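Long-range contact in Lmo0305 protein (Listeria monocytogenes, PDB 3PJ0), which is of unknown function but belongs to the beta-eliminating lyase family of pyridoxal phosphate-dependent proteins, and carries the cofactor covalently bound: residues A[72-84]-A[100-114]. Sequence-based numbering, arbitrary orientation. Where two conformers were deposited one is given.
Sequences GTMAQQIALRIWA and LEIHEQDGLKELQQI
Helix 72-84 and the short helix 107-112 run at 58° to each other, their axes 10.2 Å apart at closest approach, and Gln-77 and Leu-108 mark the middle of the register. Both belong to the large domain of a PLP-dependent fold type I protein. The N-terminal end of helix 72-84 holds the cofactor phosphate of the modified residue 208, through Gly-72 N and Thr-73 OG1. Gln-77 is the knob of the interface: extended beyond CG, it pushes its amide into a hole formed by Leu-100, Gly-107, Leu-108 and Leu-111. Its NE2 gives a weak 3.4 Å bond to Glu-104 OE1, amide and carboxylate planes 23° apart, and a further bond to Arg-234 O of the second subunit, while OE1 pairs with Tyr-235 OH. Glu-104 also lies against the methyl of Thr-73, with CG2 to OE1 at 3.4 Å. Its other oxygen, OE2, bonds His-99 ND1 and a water 2.6 Å away, to which Gln-76 NE2 also donates; that NE2 bonds Asp-177 OD2 as well, and Gln-76 OE1 is held by His-175 NE2. Further along helix 72-84 the packing is apolar: Leu-80 CD1 meets Leu-108 CD2 at 4.0 Å, the two side chains nearly perpendicular, and Ile-114 CD1 reaches the backbone of Arg-81 and the methyl of Ala-84. At the far end Arg-81 turns back at chi2 (58°), wrapping its aliphatic stem around Gln-112 OE1. NH1 donates to that oxygen at 2.7 Å, in the amide carbonyl plane, and to a second water that passes the link on to Leu-111 O.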
loop_
_atom_site.group_PDB
_atom_site.type_symbol
_atom_site.label_atom_id
_atom_site.label_comp_id
_atom_site.label_asym_id
_atom_site.label_seq_id
_atom_site.Cartn_x
_atom_site.Cartn_y
_atom_site.Cartn_z
ATOM N N GLY A 72 -0.313 -0.540 -8.928
ATOM C CA GLY A 72 -0.031 0.026 -10.224
ATOM C C GLY A 72 -0.468 1.481 -10.297
ATOM O O GLY A 72 0.144 2.247 -11.022
ATOM N N THR A 73 -1.548 1.846 -9.594
ATOM C CA THR A 73 -2.005 3.231 -9.558
ATOM C C THR A 73 -0.857 4.144 -9.091
ATOM O O THR A 73 -0.536 5.131 -9.735
ATOM C CB THR A 73 -3.254 3.386 -8.695
ATOM O OG1 THR A 73 -4.326 2.638 -9.295
ATOM C CG2 THR A 73 -3.681 4.888 -8.570
HETATM N N MSE A 74 -0.231 3.810 -7.977
HETATM C CA MSE A 74 0.942 4.548 -7.501
HETATM C C MSE A 74 2.106 4.488 -8.507
HETATM O O MSE A 74 2.721 5.506 -8.877
HETATM C CB MSE A 74 1.441 3.891 -6.191
HETATM C CG MSE A 74 2.514 4.656 -5.527
HETATM SE SE MSE A 74 2.958 3.884 -3.829
HETATM C CE MSE A 74 1.251 4.161 -2.899
ATOM N N ALA A 75 2.418 3.280 -8.955
ATOM C CA ALA A 75 3.627 3.057 -9.770
ATOM C C ALA A 75 3.653 3.803 -11.097
ATOM O O ALA A 75 4.698 4.360 -11.467
ATOM C CB ALA A 75 3.844 1.578 -9.989
ATOM N N GLN A 76 2.508 3.860 -11.783
ATOM C CA GLN A 76 2.435 4.471 -13.130
ATOM C C GLN A 76 2.404 6.001 -13.107
ATOM O O GLN A 76 3.042 6.619 -13.945
ATOM C CB GLN A 76 1.303 3.883 -13.938
ATOM C CG GLN A 76 1.518 2.425 -14.235
ATOM C CD GLN A 76 0.739 1.980 -15.447
ATOM O OE1 GLN A 76 1.323 1.630 -16.480
ATOM N NE2 GLN A 76 -0.591 2.046 -15.358
ATOM N N GLN A 77 1.680 6.597 -12.151
ATOM C CA GLN A 77 1.733 8.066 -11.977
ATOM C C GLN A 77 3.200 8.498 -11.752
ATOM O O GLN A 77 3.668 9.523 -12.284
ATOM C CB GLN A 77 0.934 8.470 -10.763
ATOM C CG GLN A 77 -0.547 8.363 -10.895
ATOM C CD GLN A 77 -1.180 8.793 -9.599
ATOM O OE1 GLN A 77 -0.658 9.699 -8.929
ATOM N NE2 GLN A 77 -2.319 8.165 -9.236
ATOM N N ILE A 78 3.905 7.725 -10.921
ATOM C CA ILE A 78 5.327 7.964 -10.640
ATOM C C ILE A 78 6.199 7.812 -11.889
ATOM O O ILE A 78 7.064 8.671 -12.147
ATOM C CB ILE A 78 5.834 7.037 -9.489
ATOM C CG1 ILE A 78 5.187 7.472 -8.186
ATOM C CG2 ILE A 78 7.398 7.036 -9.360
ATOM C CD1 ILE A 78 5.392 6.458 -7.008
ATOM N N ALA A 79 5.960 6.777 -12.699
ATOM C CA ALA A 79 6.752 6.565 -13.906
ATOM C C ALA A 79 6.637 7.793 -14.817
ATOM O O ALA A 79 7.653 8.310 -15.299
ATOM C CB ALA A 79 6.303 5.249 -14.660
ATOM N N LEU A 80 5.407 8.254 -15.053
ATOM C CA LEU A 80 5.154 9.388 -15.957
ATOM C C LEU A 80 5.770 10.692 -15.415
ATOM O O LEU A 80 6.316 11.494 -16.212
ATOM C CB LEU A 80 3.643 9.541 -16.251
ATOM C CG LEU A 80 2.964 8.311 -16.914
ATOM C CD1 LEU A 80 1.514 8.527 -17.203
ATOM C CD2 LEU A 80 3.751 7.871 -18.198
ATOM N N ARG A 81 5.718 10.897 -14.100
ATOM C CA ARG A 81 6.405 12.067 -13.493
ATOM C C ARG A 81 7.930 12.053 -13.703
ATOM O O ARG A 81 8.538 13.077 -14.021
ATOM C CB ARG A 81 6.062 12.210 -11.997
ATOM C CG ARG A 81 6.799 13.387 -11.283
ATOM C CD ARG A 81 6.527 14.742 -11.904
ATOM N NE ARG A 81 7.347 15.745 -11.234
ATOM C CZ ARG A 81 6.999 16.401 -10.127
ATOM N NH1 ARG A 81 5.801 16.239 -9.572
ATOM N NH2 ARG A 81 7.872 17.244 -9.579
ATOM N N ILE A 82 8.558 10.894 -13.514
ATOM C CA ILE A 82 9.979 10.791 -13.723
ATOM C C ILE A 82 10.323 11.174 -15.171
ATOM O O ILE A 82 11.228 11.991 -15.394
ATOM C CB ILE A 82 10.487 9.388 -13.393
ATOM C CG1 ILE A 82 10.299 9.107 -11.907
ATOM C CG2 ILE A 82 11.988 9.193 -13.789
ATOM C CD1 ILE A 82 10.477 7.621 -11.490
ATOM N N TRP A 83 9.599 10.625 -16.156
ATOM C CA TRP A 83 9.880 10.972 -17.558
ATOM C C TRP A 83 9.554 12.447 -17.846
ATOM O O TRP A 83 10.262 13.069 -18.596
ATOM C CB TRP A 83 9.186 10.034 -18.542
ATOM C CG TRP A 83 9.632 8.603 -18.458
ATOM C CD1 TRP A 83 8.834 7.520 -18.309
ATOM C CD2 TRP A 83 10.976 8.110 -18.440
ATOM N NE1 TRP A 83 9.576 6.384 -18.226
ATOM C CE2 TRP A 83 10.900 6.711 -18.293
ATOM C CE3 TRP A 83 12.244 8.715 -18.544
ATOM C CZ2 TRP A 83 12.034 5.897 -18.259
ATOM C CZ3 TRP A 83 13.380 7.900 -18.488
ATOM C CH2 TRP A 83 13.264 6.514 -18.358
ATOM N N ALA A 84 8.513 13.010 -17.219
ATOM C CA ALA A 84 8.191 14.433 -17.403
ATOM C C ALA A 84 9.346 15.318 -16.909
ATOM O O ALA A 84 9.726 16.317 -17.572
ATOM C CB ALA A 84 6.879 14.793 -16.688
ATOM N N LEU A 100 -5.213 5.405 -15.964
ATOM C CA LEU A 100 -4.858 6.686 -15.375
ATOM C C LEU A 100 -5.932 7.770 -15.590
ATOM O O LEU A 100 -6.162 8.624 -14.745
ATOM C CB LEU A 100 -3.534 7.197 -15.969
ATOM C CG LEU A 100 -2.147 6.552 -15.675
ATOM C CD1 LEU A 100 -1.658 6.954 -14.333
ATOM C CD2 LEU A 100 -2.043 5.005 -15.917
ATOM N N GLU A 101 -6.609 7.699 -16.732
ATOM C CA GLU A 101 -7.577 8.716 -17.083
ATOM C C GLU A 101 -8.928 8.512 -16.422
ATOM O O GLU A 101 -9.585 9.494 -16.052
ATOM C CB GLU A 101 -7.769 8.709 -18.598
ATOM C CG GLU A 101 -8.647 9.810 -19.134
ATOM C CD GLU A 101 -8.027 11.204 -18.985
ATOM O OE1 GLU A 101 -6.815 11.310 -18.669
ATOM O OE2 GLU A 101 -8.768 12.185 -19.213
ATOM N N ILE A 102 -9.339 7.252 -16.263
ATOM C CA ILE A 102 -10.697 6.967 -15.776
ATOM C C ILE A 102 -10.881 6.200 -14.468
ATOM O O ILE A 102 -11.986 6.249 -13.902
ATOM C CB ILE A 102 -11.527 6.244 -16.887
ATOM C CG1 ILE A 102 -10.999 4.846 -17.171
ATOM C CG2 ILE A 102 -11.533 7.097 -18.205
ATOM C CD1 ILE A 102 -11.874 4.051 -18.155
ATOM N N HIS A 103 -9.859 5.495 -13.979
ATOM C CA HIS A 103 -10.032 4.662 -12.795
ATOM C C HIS A 103 -9.219 5.046 -11.557
ATOM O O HIS A 103 -9.216 4.293 -10.593
ATOM C CB HIS A 103 -9.751 3.179 -13.105
ATOM C CG HIS A 103 -10.686 2.561 -14.102
ATOM N ND1 HIS A 103 -12.051 2.519 -13.925
ATOM C CD2 HIS A 103 -10.433 1.880 -15.244
ATOM C CE1 HIS A 103 -12.602 1.869 -14.934
ATOM N NE2 HIS A 103 -11.641 1.488 -15.763
ATOM N N GLU A 104 -8.604 6.223 -11.551
ATOM C CA GLU A 104 -7.764 6.615 -10.429
ATOM C C GLU A 104 -8.178 7.941 -9.789
ATOM O O GLU A 104 -7.363 8.623 -9.138
ATOM C CB GLU A 104 -6.296 6.612 -10.864
ATOM C CG GLU A 104 -5.792 5.251 -11.385
ATOM C CD GLU A 104 -4.374 5.339 -11.975
ATOM O OE1 GLU A 104 -3.664 6.325 -11.706
ATOM O OE2 GLU A 104 -3.980 4.422 -12.719
ATOM N N GLN A 105 -9.451 8.295 -9.942
ATOM C CA GLN A 105 -9.976 9.549 -9.383
ATOM C C GLN A 105 -9.091 10.755 -9.773
ATOM O O GLN A 105 -8.910 11.668 -8.977
ATOM C CB GLN A 105 -10.135 9.477 -7.849
ATOM C CG GLN A 105 -11.259 8.570 -7.379
ATOM C CD GLN A 105 -12.640 9.145 -7.634
ATOM O OE1 GLN A 105 -12.800 10.305 -8.017
ATOM N NE2 GLN A 105 -13.662 8.330 -7.392
ATOM N N ASP A 106 -8.559 10.734 -11.000
ATOM C CA ASP A 106 -7.775 11.850 -11.564
ATOM C C ASP A 106 -6.460 12.099 -10.832
ATOM O O ASP A 106 -5.928 13.223 -10.838
ATOM C CB ASP A 106 -8.612 13.138 -11.564
ATOM C CG ASP A 106 -10.012 12.912 -12.101
ATOM O OD1 ASP A 106 -10.155 12.401 -13.237
ATOM O OD2 ASP A 106 -10.959 13.215 -11.351
ATOM N N GLY A 107 -5.910 11.043 -10.241
ATOM C CA GLY A 107 -4.675 11.145 -9.478
ATOM C C GLY A 107 -3.531 11.788 -10.263
ATOM O O GLY A 107 -2.815 12.654 -9.750
ATOM N N LEU A 108 -3.354 11.356 -11.509
ATOM C CA LEU A 108 -2.243 11.886 -12.349
ATOM C C LEU A 108 -2.346 13.394 -12.502
ATOM O O LEU A 108 -1.356 14.122 -12.358
ATOM C CB LEU A 108 -2.242 11.203 -13.709
ATOM C CG LEU A 108 -1.145 11.613 -14.699
ATOM C CD1 LEU A 108 0.249 11.220 -14.152
ATOM C CD2 LEU A 108 -1.479 10.949 -16.062
ATOM N N LYS A 109 -3.550 13.874 -12.771
ATOM C CA LYS A 109 -3.816 15.315 -12.869
ATOM C C LYS A 109 -3.667 16.056 -11.527
ATOM O O LYS A 109 -3.046 17.131 -11.446
ATOM C CB LYS A 109 -5.226 15.517 -13.417
ATOM C CG LYS A 109 -5.375 14.972 -14.874
ATOM C CD LYS A 109 -6.802 15.004 -15.345
ATOM C CE LYS A 109 -6.962 14.257 -16.713
ATOM N NZ LYS A 109 -8.411 14.123 -17.075
ATOM N N GLU A 110 -4.225 15.486 -10.471
ATOM C CA GLU A 110 -4.300 16.175 -9.175
ATOM C C GLU A 110 -3.012 16.117 -8.370
ATOM O O GLU A 110 -2.719 17.055 -7.615
ATOM C CB GLU A 110 -5.438 15.607 -8.323
ATOM C CG GLU A 110 -6.842 15.765 -8.911
ATOM C CD GLU A 110 -7.473 17.137 -8.715
ATOM O OE1 GLU A 110 -6.789 18.127 -8.323
ATOM O OE2 GLU A 110 -8.693 17.216 -8.968
ATOM N N LEU A 111 -2.275 15.010 -8.475
ATOM C CA LEU A 111 -1.049 14.833 -7.715
ATOM C C LEU A 111 0.207 15.223 -8.503
ATOM O O LEU A 111 1.202 15.660 -7.916
ATOM C CB LEU A 111 -0.922 13.406 -7.185
ATOM C CG LEU A 111 -1.876 13.004 -6.047
ATOM C CD1 LEU A 111 -1.786 11.523 -5.769
ATOM C CD2 LEU A 111 -1.613 13.851 -4.766
ATOM N N GLN A 112 0.154 15.107 -9.829
ATOM C CA GLN A 112 1.344 15.391 -10.631
ATOM C C GLN A 112 1.177 16.591 -11.568
ATOM O O GLN A 112 2.148 17.028 -12.203
ATOM C CB GLN A 112 1.753 14.135 -11.421
ATOM C CG GLN A 112 2.220 12.944 -10.588
ATOM C CD GLN A 112 3.420 13.272 -9.714
ATOM O OE1 GLN A 112 4.184 14.183 -10.008
ATOM N NE2 GLN A 112 3.572 12.546 -8.623
ATOM N N GLN A 113 -0.032 17.149 -11.646
ATOM C CA GLN A 113 -0.299 18.276 -12.559
ATOM C C GLN A 113 0.232 17.974 -13.965
ATOM O O GLN A 113 0.785 18.851 -14.647
ATOM C CB GLN A 113 0.284 19.610 -12.059
ATOM C CG GLN A 113 -0.335 20.101 -10.777
ATOM C CD GLN A 113 0.305 19.483 -9.599
ATOM O OE1 GLN A 113 1.533 19.449 -9.512
ATOM N NE2 GLN A 113 -0.498 19.016 -8.656
ATOM N N ILE A 114 0.060 16.716 -14.369
ATOM C CA ILE A 114 0.377 16.253 -15.714
ATOM C C ILE A 114 -0.895 16.355 -16.574
ATOM O O ILE A 114 -2.016 16.090 -16.097
ATOM C CB ILE A 114 0.978 14.844 -15.670
ATOM C CG1 ILE A 114 2.443 14.961 -15.220
ATOM C CG2 ILE A 114 0.789 14.078 -17.049
ATOM C CD1 ILE A 114 3.205 13.617 -15.037
HETATM O O HOH W 1 -1.996 2.760 -13.027
HETATM O O HOH W 2 3.756 16.742 -7.551
#